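Sca-family protein (Rickettsia rickettsii, PDB 4LQ8) is a rickettsial cell-surface antigen whose N-terminal head domain, the part described here, probably serves in cell adhesion. Local coordinates at residues E192-F206 / S219-A233. Numbering follows the deposited sequence.
Sequences ELCTLNETTVKTKPF and SSYREIDFPIKLDQA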
ATOM      1  N   GLU A 192      -7.062  13.885 -20.435  1.00 43.58           N
ATOM      2  CA  GLU A 192      -6.024  13.425 -19.517  1.00 40.69           C
ATOM      3  C   GLU A 192      -6.272  13.841 -18.047  1.00 41.81           C
ATOM      4  O   GLU A 192      -6.316  15.031 -17.736  1.00 41.53           O
ATOM      5  CB  GLU A 192      -4.660  13.914 -20.025  1.00 41.42           C
ATOM      6  CG  GLU A 192      -3.485  13.680 -19.089  1.00 48.65           C
ATOM      7  CD  GLU A 192      -2.193  14.350 -19.517  1.00 56.03           C
ATOM      8  OE1 GLU A 192      -2.058  14.697 -20.713  1.00 51.55           O
ATOM      9  OE2 GLU A 192      -1.309  14.525 -18.648  1.00 37.73           O
ATOM     10  N   LEU A 193      -6.390  12.846 -17.155  1.00 36.89           N
ATOM     11  CA  LEU A 193      -6.524  13.038 -15.711  1.00 36.84           C
ATOM     12  C   LEU A 193      -5.132  13.363 -15.165  1.00 40.12           C
ATOM     13  O   LEU A 193      -4.993  14.265 -14.332  1.00 39.98           O
ATOM     14  CB  LEU A 193      -7.061  11.756 -15.037  1.00 36.34           C
ATOM     15  CG  LEU A 193      -8.523  11.752 -14.612  1.00 41.98           C
ATOM     16  CD1 LEU A 193      -9.413  11.669 -15.787  1.00 44.16           C
ATOM     17  CD2 LEU A 193      -8.829  10.563 -13.758  1.00 43.66           C
ATOM     18  N   CYS A 194      -4.103  12.637 -15.673  1.00 34.50           N
ATOM     19  CA  CYS A 194      -2.683  12.764 -15.324  1.00 34.01           C
ATOM     20  C   CYS A 194      -1.876  11.847 -16.240  1.00 37.32           C
ATOM     21  O   CYS A 194      -2.447  10.997 -16.928  1.00 36.58           O
ATOM     22  CB  CYS A 194      -2.460  12.382 -13.862  1.00 34.22           C
ATOM     23  SG  CYS A 194      -2.563  10.602 -13.565  1.00 37.48           S
ATOM     24  N   THR A 195      -0.548  11.985 -16.208  1.00 32.85           N
ATOM     25  CA  THR A 195       0.376  11.089 -16.876  1.00 31.43           C
ATOM     26  C   THR A 195       1.253  10.535 -15.761  1.00 33.45           C
ATOM     27  O   THR A 195       1.698  11.296 -14.903  1.00 33.29           O
ATOM     28  CB  THR A 195       1.149  11.755 -18.030  1.00 38.69           C
ATOM     29  OG1 THR A 195       0.209  12.321 -18.940  1.00 37.08           O
ATOM     30  CG2 THR A 195       2.033  10.755 -18.793  1.00 33.42           C
ATOM     31  N   LEU A 196       1.423   9.203 -15.713  1.00 28.16           N
ATOM     32  CA  LEU A 196       2.230   8.589 -14.658  1.00 27.03           C
ATOM     33  C   LEU A 196       3.621   8.310 -15.195  1.00 31.45           C
ATOM     34  O   LEU A 196       3.754   7.795 -16.303  1.00 30.25           O
ATOM     35  CB  LEU A 196       1.586   7.288 -14.136  1.00 26.38           C
ATOM     36  CG  LEU A 196       0.180   7.425 -13.504  1.00 30.08           C
ATOM     37  CD1 LEU A 196      -0.451   6.066 -13.343  1.00 29.45           C
ATOM     38  CD2 LEU A 196       0.253   8.143 -12.157  1.00 31.48           C
ATOM     39  N   ASN A 197       4.650   8.714 -14.441  1.00 27.59           N
ATOM     40  CA  ASN A 197       6.044   8.484 -14.802  1.00 28.05           C
ATOM     41  C   ASN A 197       6.603   7.323 -13.983  1.00 30.70           C
ATOM     42  O   ASN A 197       6.543   7.358 -12.767  1.00 29.45           O
ATOM     43  CB  ASN A 197       6.894   9.742 -14.559  1.00 31.13           C
ATOM     44  CG  ASN A 197       8.312   9.598 -15.045  1.00 52.44           C
ATOM     45  OD1 ASN A 197       8.575   9.505 -16.256  1.00 45.42           O
ATOM     46  ND2 ASN A 197       9.246   9.474 -14.102  1.00 49.34           N
ATOM     47  N   GLU A 198       7.146   6.313 -14.650  1.00 28.63           N
ATOM     48  CA  GLU A 198       7.775   5.164 -14.004  1.00 27.95           C
ATOM     49  C   GLU A 198       9.289   5.246 -14.286  1.00 31.93           C
ATOM     50  O   GLU A 198       9.701   5.174 -15.445  1.00 30.71           O
ATOM     51  CB  GLU A 198       7.192   3.856 -14.562  1.00 28.31           C
ATOM     52  CG  GLU A 198       7.746   2.599 -13.918  1.00 30.63           C
ATOM     53  CD  GLU A 198       7.669   1.387 -14.824  1.00 27.41           C
ATOM     54  OE1 GLU A 198       8.375   1.384 -15.858  1.00 25.23           O
ATOM     55  OE2 GLU A 198       6.904   0.449 -14.515  1.00 28.73           O
ATOM     56  N   THR A 199      10.099   5.370 -13.219  1.00 27.52           N
ATOM     57  CA  THR A 199      11.557   5.406 -13.321  1.00 26.92           C
ATOM     58  C   THR A 199      12.076   4.069 -12.846  1.00 30.04           C
ATOM     59  O   THR A 199      11.799   3.683 -11.709  1.00 28.28           O
ATOM     60  CB  THR A 199      12.159   6.559 -12.474  1.00 27.15           C
ATOM     61  OG1 THR A 199      11.536   7.781 -12.859  1.00 33.22           O
ATOM     62  CG2 THR A 199      13.695   6.687 -12.646  1.00 23.82           C
ATOM     63  N   THR A 200      12.818   3.357 -13.708  1.00 26.00           N
ATOM     64  CA  THR A 200      13.439   2.090 -13.322  1.00 25.97           C
ATOM     65  C   THR A 200      14.903   2.422 -12.930  1.00 31.03           C
ATOM     66  O   THR A 200      15.591   3.109 -13.671  1.00 30.65           O
ATOM     67  CB  THR A 200      13.340   1.064 -14.457  1.00 31.03           C
ATOM     68  OG1 THR A 200      11.980   0.712 -14.622  1.00 28.34           O
ATOM     69  CG2 THR A 200      14.135  -0.208 -14.182  1.00 32.55           C
ATOM     70  N   VAL A 201      15.351   1.961 -11.753  1.00 27.85           N
ATOM     71  CA  VAL A 201      16.719   2.176 -11.303  1.00 27.99           C
ATOM     72  C   VAL A 201      17.430   0.829 -11.458  1.00 31.78           C
ATOM     73  O   VAL A 201      17.054  -0.143 -10.808  1.00 32.39           O
ATOM     74  CB  VAL A 201      16.777   2.728  -9.849  1.00 31.43           C
ATOM     75  CG1 VAL A 201      18.223   2.994  -9.419  1.00 30.69           C
ATOM     76  CG2 VAL A 201      15.939   4.000  -9.708  1.00 30.58           C
ATOM     77  N   LYS A 202      18.428   0.772 -12.344  1.00 28.31           N
ATOM     78  CA  LYS A 202      19.190  -0.435 -12.690  1.00 29.22           C
ATOM     79  C   LYS A 202      20.662  -0.257 -12.355  1.00 34.83           C
ATOM     80  O   LYS A 202      21.436  -1.190 -12.553  1.00 36.74           O
ATOM     81  CB  LYS A 202      19.109  -0.680 -14.221  1.00 32.28           C
ATOM     82  CG  LYS A 202      17.781  -1.196 -14.741  1.00 50.28           C
ATOM     83  CD  LYS A 202      17.888  -1.602 -16.215  1.00 65.70           C
ATOM     84  CE  LYS A 202      17.527  -0.498 -17.194  1.00 78.07           C
ATOM     85  NZ  LYS A 202      16.051  -0.339 -17.350  1.00 84.69           N
ATOM     86  N   THR A 203      21.074   0.949 -11.950  1.00 30.04           N
ATOM     87  CA  THR A 203      22.493   1.252 -11.714  1.00 31.89           C
ATOM     88  C   THR A 203      22.832   1.622 -10.269  1.00 33.73           C
ATOM     89  O   THR A 203      23.910   2.156 -10.008  1.00 32.09           O
ATOM     90  CB  THR A 203      22.987   2.333 -12.693  1.00 39.96           C
ATOM     91  OG1 THR A 203      22.262   3.535 -12.439  1.00 38.70           O
ATOM     92  CG2 THR A 203      22.853   1.914 -14.158  1.00 36.45           C
ATOM     93  N   LYS A 204      21.928   1.333  -9.333  1.00 30.03           N
ATOM     94  CA  LYS A 204      22.184   1.610  -7.927  1.00 28.59           C
ATOM     95  C   LYS A 204      21.932   0.331  -7.091  1.00 29.06           C
ATOM     96  O   LYS A 204      20.957   0.260  -6.329  1.00 26.97           O
ATOM     97  CB  LYS A 204      21.361   2.828  -7.447  1.00 30.10           C
ATOM     98  CG  LYS A 204      21.869   3.392  -6.142  1.00 39.28           C
ATOM     99  CD  LYS A 204      21.142   4.651  -5.695  1.00 39.26           C
ATOM    100  CE  LYS A 204      21.492   4.888  -4.242  1.00 33.64           C
ATOM    101  NZ  LYS A 204      21.072   6.231  -3.786  1.00 42.07           N
ATOM    102  N   PRO A 205      22.772  -0.725  -7.236  1.00 24.34           N
ATOM    103  CA  PRO A 205      22.516  -1.949  -6.436  1.00 23.17           C
ATOM    104  C   PRO A 205      22.706  -1.671  -4.938  1.00 28.53           C
ATOM    105  O   PRO A 205      23.494  -0.796  -4.525  1.00 27.08           O
ATOM    106  CB  PRO A 205      23.577  -2.936  -6.944  1.00 24.94           C
ATOM    107  CG  PRO A 205      24.686  -2.067  -7.486  1.00 29.28           C
ATOM    108  CD  PRO A 205      23.995  -0.859  -8.059  1.00 25.09           C
ATOM    109  N   PHE A 206      21.959  -2.412  -4.127  1.00 25.91           N
ATOM    110  CA  PHE A 206      22.074  -2.352  -2.679  1.00 25.03           C
ATOM    111  C   PHE A 206      21.648  -3.690  -2.105  1.00 27.91           C
ATOM    112  O   PHE A 206      20.916  -4.439  -2.759  1.00 26.11           O
ATOM    113  CB  PHE A 206      21.253  -1.180  -2.089  1.00 24.87           C
ATOM    114  CG  PHE A 206      19.762  -1.272  -2.268  1.00 24.04           C
ATOM    115  CD1 PHE A 206      18.969  -1.904  -1.314  1.00 23.47           C
ATOM    116  CD2 PHE A 206      19.146  -0.740  -3.398  1.00 25.01           C
ATOM    117  CE1 PHE A 206      17.600  -2.016  -1.493  1.00 23.26           C
ATOM    118  CE2 PHE A 206      17.766  -0.842  -3.570  1.00 25.97           C
ATOM    119  CZ  PHE A 206      16.999  -1.446  -2.594  1.00 23.74           C
ATOM    120  N   SER A 219      18.939  -5.715  -7.437  1.00 28.77           N
ATOM    121  CA  SER A 219      19.688  -5.270  -8.611  1.00 29.35           C
ATOM    122  C   SER A 219      18.864  -4.331  -9.502  1.00 32.81           C
ATOM    123  O   SER A 219      19.420  -3.661 -10.354  1.00 33.68           O
ATOM    124  CB  SER A 219      20.230  -6.468  -9.387  1.00 32.87           C
ATOM    125  OG  SER A 219      19.188  -7.365  -9.720  1.00 42.26           O
ATOM    126  N   SER A 220      17.543  -4.243  -9.270  1.00 28.75           N
ATOM    127  CA  SER A 220      16.694  -3.325 -10.033  1.00 27.67           C
ATOM    128  C   SER A 220      15.400  -3.097  -9.280  1.00 28.28           C
ATOM    129  O   SER A 220      14.883  -4.017  -8.647  1.00 27.37           O
ATOM    130  CB  SER A 220      16.395  -3.888 -11.425  1.00 31.53           C
ATOM    131  OG  SER A 220      15.687  -2.963 -12.227  1.00 38.88           O
ATOM    132  N   TYR A 221      14.870  -1.869  -9.359  1.00 23.22           N
ATOM    133  CA  TYR A 221      13.596  -1.508  -8.744  1.00 22.50           C
ATOM    134  C   TYR A 221      13.015  -0.342  -9.533  1.00 26.64           C
ATOM    135  O   TYR A 221      13.710   0.234 -10.372  1.00 25.56           O
ATOM    136  CB  TYR A 221      13.739  -1.160  -7.228  1.00 23.13           C
ATOM    137  CG  TYR A 221      14.524   0.104  -6.942  1.00 24.39           C
ATOM    138  CD1 TYR A 221      13.892   1.344  -6.885  1.00 26.08           C
ATOM    139  CD2 TYR A 221      15.897   0.061  -6.728  1.00 25.61           C
ATOM    140  CE1 TYR A 221      14.603   2.512  -6.611  1.00 25.46           C
ATOM    141  CE2 TYR A 221      16.622   1.225  -6.447  1.00 26.49           C
ATOM    142  CZ  TYR A 221      15.965   2.443  -6.372  1.00 30.90           C
ATOM    143  OH  TYR A 221      16.674   3.599  -6.177  1.00 31.86           O
ATOM    144  N   ARG A 222      11.742  -0.009  -9.283  1.00 22.12           N
ATOM    145  CA  ARG A 222      11.133   1.123  -9.970  1.00 22.26           C
ATOM    146  C   ARG A 222      10.448   2.027  -8.960  1.00 26.79           C
ATOM    147  O   ARG A 222      10.129   1.612  -7.831  1.00 26.23           O
ATOM    148  CB  ARG A 222      10.135   0.664 -11.053  1.00 20.08           C
ATOM    149  CG  ARG A 222       8.895  -0.008 -10.415  1.00 25.74           C
ATOM    150  CD  ARG A 222       7.816  -0.321 -11.408  1.00 25.79           C
ATOM    151  NE  ARG A 222       6.747  -1.098 -10.772  1.00 22.92           N
ATOM    152  CZ  ARG A 222       5.584  -1.340 -11.350  1.00 35.03           C
ATOM    153  NH1 ARG A 222       5.315  -0.834 -12.549  1.00 25.21           N
ATOM    154  NH2 ARG A 222       4.674  -2.077 -10.734  1.00 20.19           N
ATOM    155  N   GLU A 223      10.204   3.249  -9.371  1.00 24.91           N
ATOM    156  CA  GLU A 223       9.441   4.181  -8.553  1.00 25.77           C
ATOM    157  C   GLU A 223       8.485   4.937  -9.452  1.00 27.68           C
ATOM    158  O   GLU A 223       8.868   5.374 -10.538  1.00 26.99           O
ATOM    159  CB  GLU A 223      10.348   5.126  -7.735  1.00 27.20           C
ATOM    160  CG  GLU A 223      11.302   5.950  -8.575  1.00 33.33           C
ATOM    161  CD  GLU A 223      12.344   6.689  -7.763  1.00 52.82           C
ATOM    162  OE1 GLU A 223      12.328   7.940  -7.767  1.00 57.08           O
ATOM    163  OE2 GLU A 223      13.147   6.015  -7.084  1.00 46.63           O
ATOM    164  N   ILE A 224       7.240   5.086  -9.001  1.00 25.13           N
ATOM    165  CA  ILE A 224       6.248   5.833  -9.773  1.00 24.95           C
ATOM    166  C   ILE A 224       5.978   7.169  -9.094  1.00 29.96           C
ATOM    167  O   ILE A 224       5.824   7.229  -7.873  1.00 29.42           O
ATOM    168  CB  ILE A 224       4.982   4.986 -10.064  1.00 26.63           C
ATOM    169  CG1 ILE A 224       5.348   3.806 -10.988  1.00 25.13           C
ATOM    170  CG2 ILE A 224       3.857   5.858 -10.664  1.00 27.55           C
ATOM    171  CD1 ILE A 224       4.392   2.629 -10.947  1.00 23.30           C
ATOM    172  N   ASP A 225       5.962   8.242  -9.885  1.00 27.59           N
ATOM    173  CA  ASP A 225       5.726   9.569  -9.349  1.00 27.68           C
ATOM    174  C   ASP A 225       4.216   9.830  -9.182  1.00 29.91           C
ATOM    175  O   ASP A 225       3.631  10.605  -9.920  1.00 29.44           O
ATOM    176  CB  ASP A 225       6.422  10.623 -10.226  1.00 31.26           C
ATOM    177  CG  ASP A 225       6.564  11.993  -9.583  1.00 49.87           C
ATOM    178  OD1 ASP A 225       6.453  12.083  -8.338  1.00 51.38           O
ATOM    179  OD2 ASP A 225       6.833  12.967 -10.318  1.00 62.33           O
ATOM    180  N   PHE A 226       3.585   9.161  -8.216  1.00 26.03           N
ATOM    181  CA  PHE A 226       2.138   9.286  -7.986  1.00 24.72           C
ATOM    182  C   PHE A 226       1.728  10.732  -7.706  1.00 29.46           C
ATOM    183  O   PHE A 226       2.380  11.379  -6.886  1.00 29.36           O
ATOM    184  CB  PHE A 226       1.671   8.373  -6.846  1.00 24.62           C
ATOM    185  CG  PHE A 226       1.896   6.896  -7.061  1.00 24.44           C
ATOM    186  CD1 PHE A 226       0.968   6.127  -7.772  1.00 26.60           C
ATOM    187  CD2 PHE A 226       3.016   6.263  -6.528  1.00 22.95           C
ATOM    188  CE1 PHE A 226       1.177   4.757  -7.966  1.00 25.55           C
ATOM    189  CE2 PHE A 226       3.228   4.902  -6.732  1.00 24.34           C
ATOM    190  CZ  PHE A 226       2.299   4.152  -7.432  1.00 23.47           C
ATOM    191  N   PRO A 227       0.690  11.273  -8.392  1.00 25.84           N
ATOM    192  CA  PRO A 227       0.296  12.664  -8.113  1.00 27.07           C
ATOM    193  C   PRO A 227      -0.362  12.786  -6.734  1.00 31.72           C
ATOM    194  O   PRO A 227      -0.944  11.820  -6.241  1.00 30.98           O
ATOM    195  CB  PRO A 227      -0.665  13.006  -9.267  1.00 28.70           C
ATOM    196  CG  PRO A 227      -1.228  11.702  -9.689  1.00 32.25           C
ATOM    197  CD  PRO A 227      -0.199  10.645  -9.396  1.00 26.73           C
ATOM    198  N   ILE A 228      -0.167  13.931  -6.077  1.00 30.42           N
ATOM    199  CA  ILE A 228      -0.755  14.215  -4.757  1.00 31.81           C
ATOM    200  C   ILE A 228      -2.031  14.978  -5.010  1.00 37.95           C
ATOM    201  O   ILE A 228      -3.101  14.522  -4.620  1.00 38.92           O
ATOM    202  CB  ILE A 228       0.229  14.983  -3.810  1.00 35.12           C
ATOM    203  CG1 ILE A 228       1.590  14.248  -3.666  1.00 33.77           C
ATOM    204  CG2 ILE A 228      -0.400  15.279  -2.443  1.00 35.96           C
ATOM    205  CD1 ILE A 228       1.508  12.781  -3.192  1.00 34.27           C
ATOM    206  N   LYS A 229      -1.922  16.094  -5.726  1.00 34.18           N
ATOM    207  CA  LYS A 229      -3.039  16.946  -6.104  1.00 36.11           C
ATOM    208  C   LYS A 229      -3.104  17.041  -7.627  1.00 42.65           C
ATOM    209  O   LYS A 229      -2.087  17.249  -8.288  1.00 41.42           O
ATOM    210  CB  LYS A 229      -2.935  18.323  -5.432  1.00 40.13           C
ATOM    211  CG  LYS A 229      -3.270  18.227  -3.939  1.00 52.67           C
ATOM    212  CD  LYS A 229      -3.381  19.575  -3.258  1.00 67.07           C
ATOM    213  CE  LYS A 229      -3.619  19.428  -1.774  1.00 83.31           C
ATOM    214  NZ  LYS A 229      -2.375  19.026  -1.061  1.00 96.15           N
ATOM    215  N   LEU A 230      -4.284  16.803  -8.185  1.00 40.91           N
ATOM    216  CA  LEU A 230      -4.456  16.818  -9.632  1.00 41.48           C
ATOM    217  C   LEU A 230      -5.233  18.054 -10.043  1.00 49.14           C
ATOM    218  O   LEU A 230      -6.130  18.492  -9.313  1.00 49.99           O
ATOM    219  CB  LEU A 230      -5.121  15.516 -10.113  1.00 40.64           C
ATOM    220  CG  LEU A 230      -4.269  14.240  -9.926  1.00 43.30           C
ATOM    221  CD1 LEU A 230      -4.472  13.640  -8.515  1.00 42.36           C
ATOM    222  CD2 LEU A 230      -4.601  13.212 -10.960  1.00 42.76           C
ATOM    223  N   ASP A 231      -4.838  18.657 -11.173  1.00 46.94           N
ATOM    224  CA  ASP A 231      -5.455  19.878 -11.689  1.00 48.63           C
ATOM    225  C   ASP A 231      -5.725  19.782 -13.199  1.00 52.76           C
ATOM    226  O   ASP A 231      -5.686  20.793 -13.895  1.00 55.02           O
ATOM    227  CB  ASP A 231      -4.578  21.107 -11.341  1.00 51.93           C
ATOM    228  CG  ASP A 231      -3.154  21.132 -11.916  1.00 69.57           C
ATOM    229  OD1 ASP A 231      -2.719  20.107 -12.506  1.00 70.93           O
ATOM    230  OD2 ASP A 231      -2.466  22.163 -11.751  1.00 79.25           O
ATOM    231  N   GLN A 232      -5.987  18.567 -13.712  1.00 46.74           N
ATOM    232  CA  GLN A 232      -6.253  18.389 -15.142  1.00 45.63           C
ATOM    233  C   GLN A 232      -7.734  18.016 -15.378  1.00 46.87           C
ATOM    234  O   GLN A 232      -8.591  18.761 -14.911  1.00 47.12           O
ATOM    235  CB  GLN A 232      -5.242  17.426 -15.777  1.00 45.06           C
ATOM    236  CG  GLN A 232      -3.825  17.991 -15.763  1.00 48.06           C
ATOM    237  CD  GLN A 232      -2.802  16.916 -15.982  1.00 61.23           C
ATOM    238  OE1 GLN A 232      -2.531  16.503 -17.110  1.00 51.29           O
ATOM    239  NE2 GLN A 232      -2.241  16.406 -14.899  1.00 61.83           N
ATOM    240  N   ALA A 233      -8.049  16.913 -16.083  1.00 41.51           N
ATOM    241  CA  ALA A 233      -9.444  16.507 -16.320  1.00 41.77           C
ATOM    242  C   ALA A 233     -10.131  16.009 -15.051  1.00 42.89           C
ATOM    243  O   ALA A 233      -9.473  15.576 -14.101  1.00 40.05           O
ATOM    244  CB  ALA A 233      -9.514  15.426 -17.383  1.00 42.46           C
TER
HETATM  245  O   HOH W   1      -6.747  15.833 -12.934  1.00 30.28           O
HETATM  246  O   HOH W   2       3.962  10.853 -12.559  1.00 33.81           O
HETATM  247  O   HOH W   3       9.270   8.091 -11.470  1.00 35.94           O
HETATM  248  O   HOH W   4      19.674  -0.497  -9.190  1.00 31.29           O
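Glu-198 OE2 is gripped by two arginines: Arg-222 NH1 donates to its anti lone pair at 2.8 Å, with OE2 lying close to the guanidinium plane, while Arg-181 forms a second salt bridge. Carboxylate and guanidinium planes stand 65° apart; NH2 bonds Val-242 O instead. Arg-222 reaches there with CG between its backbone N and carbonyl carbon (chi1 68°) and the chain beyond extended. Asp-32 shares NH1, and the buried Glu-198 and Arg-222 probably have their charges offset by each other and by these two partners.

The backbones illustrate antiparallel pairing: Thr-199 with Glu-223 and Val-201 with Tyr-221 are hydrogen-bonded pairs, the Val-201 N to Tyr-221 O bond measuring 2.8 Å. On the face opposite the salt bridge, Val-201 CB sits over the Tyr-221 ring in a CH-pi contact, 3.8 Å from its centroid. After the bond from Asp-225 N to Asn-197 O, the backbones part; one water joins Asn-197 N and Thr-195 O to Asp-225 O, and Leu-196 CD2 meets Pro-227 CD at 3.8 Å. A single backbone bond, Ala-233 N to Glu-192 O, ties the far end.

Within the six-stranded antiparallel sheet, strand 180-186 flanks 192-201 on its other edge, while Arg-222 and Ile-224 pack against strand 236-245 of the second sheet and Phe-226 meets helix 308-320.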